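Local coordinates for protein major pollen allergen Pla l 1 (Plantago lanceolata, PDB 4Z8W) that is a secreted major pollen allergen of the Ole e 1-like family that can bind zinc ions, its biological role remaining unclear, at residues A[74-79]-A[118-123]; A[12-17]-A[30-35]; A[84-89]-A[122-127]. All coordinates share one frame; numbering follows the deposited sequence. Where two conformers were deposited one is given.

Contact 1 of 3, residues A[74-79]-A[118-123]; sequences CEIKLV and KPLSFR
The carbonyl oxygen of S121 is the polar atom most closely approached between 74-79 and 118-123, and its visitor is a methyl group: L78 CD1 lies 3.3 Å from S121 O. Nothing here is a hydrogen bond; backbone groups such as those of I76 and L120 pair elsewhere, with S100 and E14, while side chains do the joining. L78 carries most of it. Its CB points toward the other strand, and with CG anti to the carbonyl carbon (chi1 -66°) its two methyls take different partners. CD1 sits over the F122 ring, 3.8 Å from the ring centroid and only 6° off the normal, a CH-pi contact centred on one face. CD2 goes to the neighbouring leucine instead, 3.6 Å from L120 CB. Even the root of the side chain takes part, since L78 CB is 3.7 Å from F122 CZ at the end of the ring.

The two strands belong to different sheets of this Ole e 1-like, all-beta fold: 74-80 lies in the antiparallel sheet and 114-123 in the mixed one, where 8-18 runs beside it. They head the same way, their local axes 20° apart and 8.0 Å at closest approach, a spacing that side chains fill.

L120 and L78 come from their strands in opposing directions and overlap flank to flank. L120 CD1 comes within 3.8 Å of I76 O; its approach to I76 CG2, at 4.2 Å, is a looser apolar contact. I76, L78, L120 and F122 are all buried. V11 and V15 of strand 8-18 add to the same core, touching I76 and L78 respectively, and M33 and I89 also pack on F122. V79, at the margin, brings its carbonyl carbon near the plane of the F122 ring, at the edge.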
loop_
_atom_site.group_PDB
_atom_site.type_symbol
_atom_site.label_atom_id
_atom_site.label_comp_id
_atom_site.label_asym_id
_atom_site.label_seq_id
_atom_site.Cartn_x
_atom_site.Cartn_y
_atom_site.Cartn_z
ATOM N N CYS A 74 9.634 -2.621 -7.757
ATOM C CA CYS A 74 8.810 -1.583 -7.160
ATOM C C CYS A 74 7.854 -2.127 -6.125
ATOM O O CYS A 74 7.175 -3.166 -6.373
ATOM C CB CYS A 74 7.973 -0.943 -8.262
ATOM S SG CYS A 74 8.971 -0.136 -9.520
ATOM N N GLU A 75 7.670 -1.387 -5.036
ATOM C CA GLU A 75 6.659 -1.762 -4.085
ATOM C C GLU A 75 6.149 -0.623 -3.266
ATOM O O GLU A 75 6.853 0.411 -3.095
ATOM C CB GLU A 75 7.107 -2.933 -3.177
ATOM C CG GLU A 75 8.184 -2.549 -2.205
ATOM C CD GLU A 75 8.953 -3.784 -1.684
ATOM O OE1 GLU A 75 9.552 -3.668 -0.614
ATOM O OE2 GLU A 75 9.000 -4.832 -2.356
ATOM N N ILE A 76 4.910 -0.782 -2.794
ATOM C CA ILE A 76 4.217 0.252 -2.025
ATOM C C ILE A 76 4.234 -0.112 -0.534
ATOM O O ILE A 76 3.798 -1.233 -0.137
ATOM C CB ILE A 76 2.793 0.549 -2.517
ATOM C CG1 ILE A 76 2.792 1.126 -3.927
ATOM C CG2 ILE A 76 2.155 1.672 -1.658
ATOM C CD1 ILE A 76 2.948 0.067 -4.989
ATOM N N LYS A 77 4.709 0.828 0.310
ATOM C CA LYS A 77 4.640 0.635 1.786
ATOM C C LYS A 77 3.776 1.680 2.496
ATOM O O LYS A 77 3.636 2.797 2.007
ATOM C CB LYS A 77 6.058 0.547 2.412
ATOM C CG LYS A 77 6.888 1.849 2.379
ATOM C CD LYS A 77 8.314 1.541 2.921
ATOM C CE LYS A 77 9.257 2.739 2.828
ATOM N NZ LYS A 77 8.546 4.000 3.184
ATOM N N LEU A 78 3.142 1.287 3.607
ATOM C CA LEU A 78 2.427 2.265 4.451
ATOM C C LEU A 78 3.516 3.110 5.137
ATOM O O LEU A 78 4.587 2.604 5.401
ATOM C CB LEU A 78 1.668 1.570 5.566
ATOM C CG LEU A 78 0.511 0.671 5.113
ATOM C CD1 LEU A 78 -0.138 -0.020 6.324
ATOM C CD2 LEU A 78 -0.473 1.478 4.286
ATOM N N VAL A 79 3.276 4.395 5.339
ATOM C CA VAL A 79 4.288 5.169 6.143
ATOM C C VAL A 79 3.557 5.783 7.352
ATOM O O VAL A 79 3.905 5.478 8.515
ATOM C CB VAL A 79 4.904 6.338 5.335
ATOM C CG1 VAL A 79 5.946 7.072 6.194
ATOM C CG2 VAL A 79 5.431 5.871 3.957
ATOM N N LYS A 118 -2.574 -4.813 -4.433
ATOM C CA LYS A 118 -3.239 -5.422 -3.319
ATOM C C LYS A 118 -3.389 -4.383 -2.158
ATOM O O LYS A 118 -2.519 -3.496 -2.022
ATOM C CB LYS A 118 -2.456 -6.654 -2.810
ATOM C CG LYS A 118 -2.525 -7.878 -3.799
ATOM C CD LYS A 118 -1.755 -9.087 -3.182
ATOM C CE LYS A 118 -1.655 -10.312 -4.124
ATOM N NZ LYS A 118 -1.754 -11.595 -3.355
ATOM N N PRO A 119 -4.463 -4.504 -1.364
ATOM C CA PRO A 119 -4.745 -3.497 -0.266
ATOM C C PRO A 119 -3.798 -3.661 0.929
ATOM O O PRO A 119 -3.220 -4.720 1.131
ATOM C CB PRO A 119 -6.206 -3.790 0.133
ATOM C CG PRO A 119 -6.508 -5.150 -0.404
ATOM C CD PRO A 119 -5.630 -5.386 -1.628
ATOM N N LEU A 120 -3.567 -2.586 1.657
ATOM C CA LEU A 120 -2.753 -2.613 2.874
ATOM C C LEU A 120 -3.621 -2.135 4.026
ATOM O O LEU A 120 -4.586 -1.403 3.814
ATOM C CB LEU A 120 -1.562 -1.632 2.743
ATOM C CG LEU A 120 -0.502 -2.033 1.701
ATOM C CD1 LEU A 120 0.240 -0.788 1.192
ATOM C CD2 LEU A 120 0.399 -3.098 2.283
ATOM N N SER A 121 -3.278 -2.518 5.238
ATOM C CA SER A 121 -3.980 -2.004 6.394
ATOM C C SER A 121 -3.036 -1.590 7.550
ATOM O O SER A 121 -2.043 -2.239 7.844
ATOM C CB SER A 121 -5.027 -3.074 6.892
ATOM O OG SER A 121 -4.325 -4.281 7.274
ATOM N N PHE A 122 -3.381 -0.514 8.214
ATOM C CA PHE A 122 -2.952 -0.307 9.578
ATOM C C PHE A 122 -3.885 -1.104 10.537
ATOM O O PHE A 122 -4.984 -1.498 10.180
ATOM C CB PHE A 122 -3.113 1.192 9.896
ATOM C CG PHE A 122 -2.099 2.078 9.220
ATOM C CD1 PHE A 122 -0.759 2.037 9.618
ATOM C CD2 PHE A 122 -2.456 2.884 8.132
ATOM C CE1 PHE A 122 0.222 2.812 8.975
ATOM C CE2 PHE A 122 -1.498 3.714 7.521
ATOM C CZ PHE A 122 -0.175 3.704 7.959
ATOM N N ARG A 123 -3.458 -1.271 11.784
ATOM C CA ARG A 123 -4.187 -2.138 12.707
ATOM C C ARG A 123 -4.455 -1.451 14.049
ATOM O O ARG A 123 -3.624 -0.745 14.526
ATOM C CB ARG A 123 -3.458 -3.478 12.837
ATOM C CG ARG A 123 -4.231 -4.477 13.768
ATOM C CD ARG A 123 -3.501 -5.820 13.757
ATOM N NE ARG A 123 -2.186 -5.771 14.346
ATOM C CZ ARG A 123 -1.378 -6.827 14.423
ATOM N NH1 ARG A 123 -1.723 -7.992 13.841
ATOM N NH2 ARG A 123 -0.231 -6.716 15.024
#

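Contact 2 of 3, residues A[12-17]-A[30-35]; sequences EGEVYC and SERMAG
Y16 and R32 set their CG atoms alike, each anti to its own carbonyl carbon (chi1 near -67° in both), and the two side chains run side by side in the same direction. They leave a short antiparallel beta pairing that adds 31-32 to strand 8-18 in the mixed sheet: Y16 and R32 form a non-hydrogen-bonded pair, C17 and E31 a hydrogen-bonded one. The latter is closed by C17 N to E31 O at 2.7 Å and E31 N to C17 O at 3.0 Å, both nearly straight; M33 N to V15 O follows.

Further out, R32 CG lies 3.8 Å from Y16 CE2. The Y16 hydroxyl then sits over one face of the guanidinium, displaced from the middle of the group, with OH 3.6 Å from NH2 of R32. Ring and guanidinium planes are 55° apart, too steep for a flat stack. The R32 group has its polar partner elsewhere, NH1 bonding to D60 O, just as the E31 carboxylate pairs with R83.

M33 turns inward, toward V15 and F122. Bent at chi3 (-58°), its chain places CE 4.1 Å from C17 CB, beside the cysteine whose SG is bonded to C86 SG.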
loop_
_atom_site.group_PDB
_atom_site.type_symbol
_atom_site.label_atom_id
_atom_site.label_comp_id
_atom_site.label_asym_id
_atom_site.label_seq_id
_atom_site.Cartn_x
_atom_site.Cartn_y
_atom_site.Cartn_z
ATOM N N GLU A 12 -2.623 2.405 -8.376
ATOM C CA GLU A 12 -3.805 2.621 -7.545
ATOM C C GLU A 12 -3.975 1.498 -6.548
ATOM O O GLU A 12 -3.819 0.332 -6.892
ATOM C CB GLU A 12 -5.034 2.691 -8.422
ATOM C CG GLU A 12 -5.988 3.743 -7.938
ATOM C CD GLU A 12 -6.993 4.130 -9.013
ATOM O OE1 GLU A 12 -7.744 3.228 -9.387
ATOM O OE2 GLU A 12 -7.038 5.317 -9.419
ATOM N N GLY A 13 -4.272 1.842 -5.300
ATOM C CA GLY A 13 -4.534 0.810 -4.290
ATOM C C GLY A 13 -5.335 1.435 -3.155
ATOM O O GLY A 13 -5.625 2.618 -3.165
ATOM N N GLU A 14 -5.701 0.590 -2.201
ATOM C CA GLU A 14 -6.511 0.991 -1.038
ATOM C C GLU A 14 -5.765 0.873 0.299
ATOM O O GLU A 14 -4.907 -0.014 0.436
ATOM C CB GLU A 14 -7.786 0.130 -0.961
ATOM C CG GLU A 14 -8.820 0.379 -2.058
ATOM C CD GLU A 14 -8.456 -0.343 -3.343
ATOM O OE1 GLU A 14 -8.439 -1.599 -3.335
ATOM O OE2 GLU A 14 -8.198 0.332 -4.359
ATOM N N VAL A 15 -6.112 1.705 1.298
ATOM C CA VAL A 15 -5.598 1.504 2.649
ATOM C C VAL A 15 -6.818 1.389 3.585
ATOM O O VAL A 15 -7.737 2.210 3.493
ATOM C CB VAL A 15 -4.678 2.693 3.073
ATOM C CG1 VAL A 15 -4.225 2.587 4.548
ATOM C CG2 VAL A 15 -3.449 2.716 2.164
ATOM N N TYR A 16 -6.807 0.415 4.484
ATOM C CA TYR A 16 -7.830 0.257 5.492
ATOM C C TYR A 16 -7.273 0.364 6.954
ATOM O O TYR A 16 -6.069 0.185 7.197
ATOM C CB TYR A 16 -8.463 -1.168 5.357
ATOM C CG TYR A 16 -9.255 -1.410 4.105
ATOM C CD1 TYR A 16 -8.604 -1.675 2.872
ATOM C CD2 TYR A 16 -10.628 -1.332 4.122
ATOM C CE1 TYR A 16 -9.324 -1.903 1.720
ATOM C CE2 TYR A 16 -11.347 -1.552 2.944
ATOM C CZ TYR A 16 -10.686 -1.811 1.748
ATOM O OH TYR A 16 -11.405 -2.042 0.568
ATOM N N CYS A 17 -8.185 0.461 7.900
ATOM C CA CYS A 17 -7.921 0.156 9.330
ATOM C C CYS A 17 -8.518 -1.288 9.533
ATOM O O CYS A 17 -9.681 -1.511 9.326
ATOM C CB CYS A 17 -8.679 1.147 10.254
ATOM S SG CYS A 17 -8.461 0.696 12.029
ATOM N N SER A 30 -13.252 -4.275 8.265
ATOM C CA SER A 30 -12.222 -3.299 7.891
ATOM C C SER A 30 -12.835 -1.960 7.394
ATOM O O SER A 30 -13.900 -1.964 6.766
ATOM C CB SER A 30 -11.218 -3.905 6.913
ATOM O OG SER A 30 -10.665 -5.102 7.520
ATOM N N GLU A 31 -12.190 -0.829 7.748
ATOM C CA GLU A 31 -12.673 0.537 7.397
ATOM C C GLU A 31 -11.679 1.261 6.513
ATOM O O GLU A 31 -10.537 1.394 6.900
ATOM C CB GLU A 31 -12.784 1.367 8.718
ATOM C CG GLU A 31 -13.787 0.727 9.684
ATOM C CD GLU A 31 -13.914 1.427 11.042
ATOM O OE1 GLU A 31 -13.287 2.496 11.288
ATOM O OE2 GLU A 31 -14.646 0.864 11.864
ATOM N N ARG A 32 -12.112 1.696 5.347
ATOM C CA ARG A 32 -11.339 2.563 4.447
ATOM C C ARG A 32 -10.761 3.761 5.195
ATOM O O ARG A 32 -11.463 4.403 5.928
ATOM C CB ARG A 32 -12.260 3.044 3.307
ATOM C CG ARG A 32 -12.703 1.912 2.344
ATOM C CD ARG A 32 -13.857 2.246 1.378
ATOM N NE ARG A 32 -14.068 1.128 0.436
ATOM C CZ ARG A 32 -13.381 0.932 -0.710
ATOM N NH1 ARG A 32 -12.450 1.804 -1.113
ATOM N NH2 ARG A 32 -13.635 -0.144 -1.471
ATOM N N MET A 33 -9.470 4.046 5.040
ATOM C CA MET A 33 -8.829 5.168 5.762
ATOM C C MET A 33 -8.413 6.312 4.786
ATOM O O MET A 33 -7.512 6.128 3.942
ATOM C CB MET A 33 -7.563 4.688 6.516
ATOM C CG MET A 33 -6.815 5.787 7.269
ATOM S SD MET A 33 -5.323 5.295 8.090
ATOM C CE MET A 33 -5.975 4.012 9.172
ATOM N N ALA A 34 -9.019 7.495 4.959
ATOM C CA ALA A 34 -8.605 8.744 4.330
ATOM C C ALA A 34 -7.423 9.363 5.008
ATOM O O ALA A 34 -7.300 9.352 6.237
ATOM C CB ALA A 34 -9.788 9.754 4.311
ATOM N N GLY A 35 -6.525 9.928 4.210
ATOM C CA GLY A 35 -5.413 10.711 4.781
ATOM C C GLY A 35 -4.226 9.876 5.086
ATOM O O GLY A 35 -3.270 10.379 5.656
#

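Contact 3 of 3, residues A[84-89]-A[122-127]; sequences PDCSEI and FRAKTD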
loop_
_atom_site.group_PDB
_atom_site.type_symbol
_atom_site.label_atom_id
_atom_site.label_comp_id
_atom_site.label_asym_id
_atom_site.label_seq_id
_atom_site.Cartn_x
_atom_site.Cartn_y
_atom_site.Cartn_z
ATOM N N PRO A 84 -4.838 7.924 15.138
ATOM C CA PRO A 84 -3.839 7.512 16.145
ATOM C C PRO A 84 -4.294 6.199 16.833
ATOM O O PRO A 84 -3.451 5.410 17.232
ATOM C CB PRO A 84 -3.802 8.711 17.122
ATOM C CG PRO A 84 -4.645 9.822 16.467
ATOM C CD PRO A 84 -5.639 9.090 15.591
ATOM N N ASP A 85 -5.586 5.928 16.853
ATOM C CA ASP A 85 -6.081 4.631 17.338
ATOM C C ASP A 85 -5.857 3.442 16.330
ATOM O O ASP A 85 -6.212 2.307 16.611
ATOM C CB ASP A 85 -7.578 4.791 17.626
ATOM C CG ASP A 85 -8.349 5.151 16.394
ATOM O OD1 ASP A 85 -7.819 5.968 15.630
ATOM O OD2 ASP A 85 -9.479 4.653 16.186
ATOM N N CYS A 86 -5.309 3.711 15.157
ATOM C CA CYS A 86 -5.167 2.630 14.189
ATOM C C CYS A 86 -3.881 2.904 13.385
ATOM O O CYS A 86 -3.968 3.288 12.209
ATOM C CB CYS A 86 -6.432 2.562 13.333
ATOM S SG CYS A 86 -6.481 1.027 12.303
ATOM N N SER A 87 -2.716 2.668 13.998
ATOM C CA SER A 87 -1.421 3.012 13.397
ATOM C C SER A 87 -0.387 1.898 13.484
ATOM O O SER A 87 0.763 2.134 13.085
ATOM C CB SER A 87 -0.846 4.269 14.025
ATOM O OG SER A 87 -0.796 4.211 15.472
ATOM N N GLU A 88 -0.742 0.679 13.945
ATOM C CA GLU A 88 0.280 -0.395 13.855
ATOM C C GLU A 88 0.443 -0.728 12.426
ATOM O O GLU A 88 -0.548 -0.716 11.708
ATOM C CB GLU A 88 -0.100 -1.746 14.522
ATOM C CG GLU A 88 -0.229 -1.651 15.991
ATOM C CD GLU A 88 -0.491 -2.990 16.633
ATOM O OE1 GLU A 88 -0.914 -3.969 15.948
ATOM O OE2 GLU A 88 -0.333 -3.012 17.875
ATOM N N ILE A 89 1.670 -1.135 12.075
ATOM C CA ILE A 89 2.003 -1.789 10.837
ATOM C C ILE A 89 2.393 -3.228 11.229
ATOM O O ILE A 89 3.478 -3.520 11.738
ATOM C CB ILE A 89 3.160 -1.077 10.081
ATOM C CG1 ILE A 89 2.718 0.344 9.716
ATOM C CG2 ILE A 89 3.584 -1.919 8.854
ATOM C CD1 ILE A 89 3.739 1.312 9.058
ATOM N N PHE A 122 -3.381 -0.514 8.214
ATOM C CA PHE A 122 -2.952 -0.307 9.578
ATOM C C PHE A 122 -3.885 -1.104 10.537
ATOM O O PHE A 122 -4.984 -1.498 10.180
ATOM C CB PHE A 122 -3.113 1.192 9.896
ATOM C CG PHE A 122 -2.099 2.078 9.220
ATOM C CD1 PHE A 122 -0.759 2.037 9.618
ATOM C CD2 PHE A 122 -2.456 2.884 8.132
ATOM C CE1 PHE A 122 0.222 2.812 8.975
ATOM C CE2 PHE A 122 -1.498 3.714 7.521
ATOM C CZ PHE A 122 -0.175 3.704 7.959
ATOM N N ARG A 123 -3.458 -1.271 11.784
ATOM C CA ARG A 123 -4.187 -2.138 12.707
ATOM C C ARG A 123 -4.455 -1.451 14.049
ATOM O O ARG A 123 -3.624 -0.745 14.526
ATOM C CB ARG A 123 -3.458 -3.478 12.837
ATOM C CG ARG A 123 -4.231 -4.477 13.768
ATOM C CD ARG A 123 -3.501 -5.820 13.757
ATOM N NE ARG A 123 -2.186 -5.771 14.346
ATOM C CZ ARG A 123 -1.378 -6.827 14.423
ATOM N NH1 ARG A 123 -1.723 -7.992 13.841
ATOM N NH2 ARG A 123 -0.231 -6.716 15.024
ATOM N N ALA A 124 -5.686 -1.585 14.551
ATOM C CA ALA A 124 -6.068 -1.090 15.815
ATOM C C ALA A 124 -5.373 -1.833 16.975
ATOM O O ALA A 124 -4.805 -2.917 16.806
ATOM C CB ALA A 124 -7.602 -1.091 15.955
ATOM N N LYS A 125 -5.458 -1.242 18.158
ATOM C CA LYS A 125 -4.875 -1.789 19.354
ATOM C C LYS A 125 -5.873 -2.719 20.038
ATOM O O LYS A 125 -5.503 -3.398 20.959
ATOM C CB LYS A 125 -4.575 -0.642 20.350
ATOM C CG LYS A 125 -3.957 0.591 19.687
ATOM C CD LYS A 125 -3.433 1.588 20.712
ATOM C CE LYS A 125 -1.991 1.278 20.989
ATOM N NZ LYS A 125 -1.452 2.410 21.759
ATOM N N THR A 126 -7.121 -2.669 19.655
ATOM C CA THR A 126 -8.154 -3.470 20.346
ATOM C C THR A 126 -8.755 -4.448 19.344
ATOM O O THR A 126 -8.486 -4.328 18.153
ATOM C CB THR A 126 -9.316 -2.555 20.807
ATOM O OG1 THR A 126 -9.710 -1.769 19.701
ATOM C CG2 THR A 126 -8.847 -1.558 21.910
ATOM N N ASP A 127 -9.599 -5.358 19.821
ATOM C CA ASP A 127 -10.458 -6.170 18.974
ATOM C C ASP A 127 -11.885 -5.693 18.974
ATOM O O ASP A 127 -12.554 -5.854 19.940
ATOM C CB ASP A 127 -10.434 -7.646 19.451
ATOM C CG ASP A 127 -9.157 -8.401 19.025
ATOM O OD1 ASP A 127 -8.696 -8.275 17.876
ATOM O OD2 ASP A 127 -8.636 -9.185 19.843
HETATM O O HOH W 1 -7.320 0.945 18.773
HETATM O O HOH W 2 -2.900 1.323 16.620
#
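E88 and R123 form a single antiparallel bridge of the hydrogen-bonded kind, R123 N to E88 O at 3.0 Å and E88 N to R123 O at a longer 3.3 Å. Through it the long loop between strands 74-80 and 100-102 is tied to strand 114-123.

The same two residues meet again through their side chains. The bend of R123 at chi3 (66°) brings NE to E88 OE1 at 2.7 Å; NH2 also donates to OE1, at 3.0 Å. OE1 lies almost in the guanidinium plane, while the carboxylate is turned 63° from it. The other oxygen, OE2, makes a weak hydrogen bond to H21 NE2. E88 and H21 are both assigned as zinc-binding residues, though the zinc ion of this model sits at D45 and D73. R123 holds OE1 with two N-H groups, which may help position the carboxylate, and its NH1 goes to R23 O.

Beyond the bridge, I89 CG1 lies 3.6 Å from F122 CE1, the two side chains pointing the same way. C86, disulfide-bonded to C17, rests its SG 3.5 Å from A124 N. Two waters also bridge the backbones: one accepts from S87 N and donates to R123 O, which E88 N also reaches, and the other donates to D85 O at 2.8 Å while accepting from K125 N.

Contact 1 lies near the centre of the chain and is held by apolar side chains in the main, joining the two sheets face to face. Contacts 2 and 3 are partly buried and work mainly through backbone bonds and charged or polar groups toward the surface. All three meet at neighbouring strands 8-18 and 114-123, which hydrogen-bond through Y16 with L120 and F122. F122 serves both contacts 1 and 3, its ring in the core; R123, next to it, works in contact 3, turned to the zinc-binding glutamate. The C17–C86 disulfide ties contact 2 to contact 3, and M33 of contact 2 packs its SD on the ring used in contacts 1 and 3.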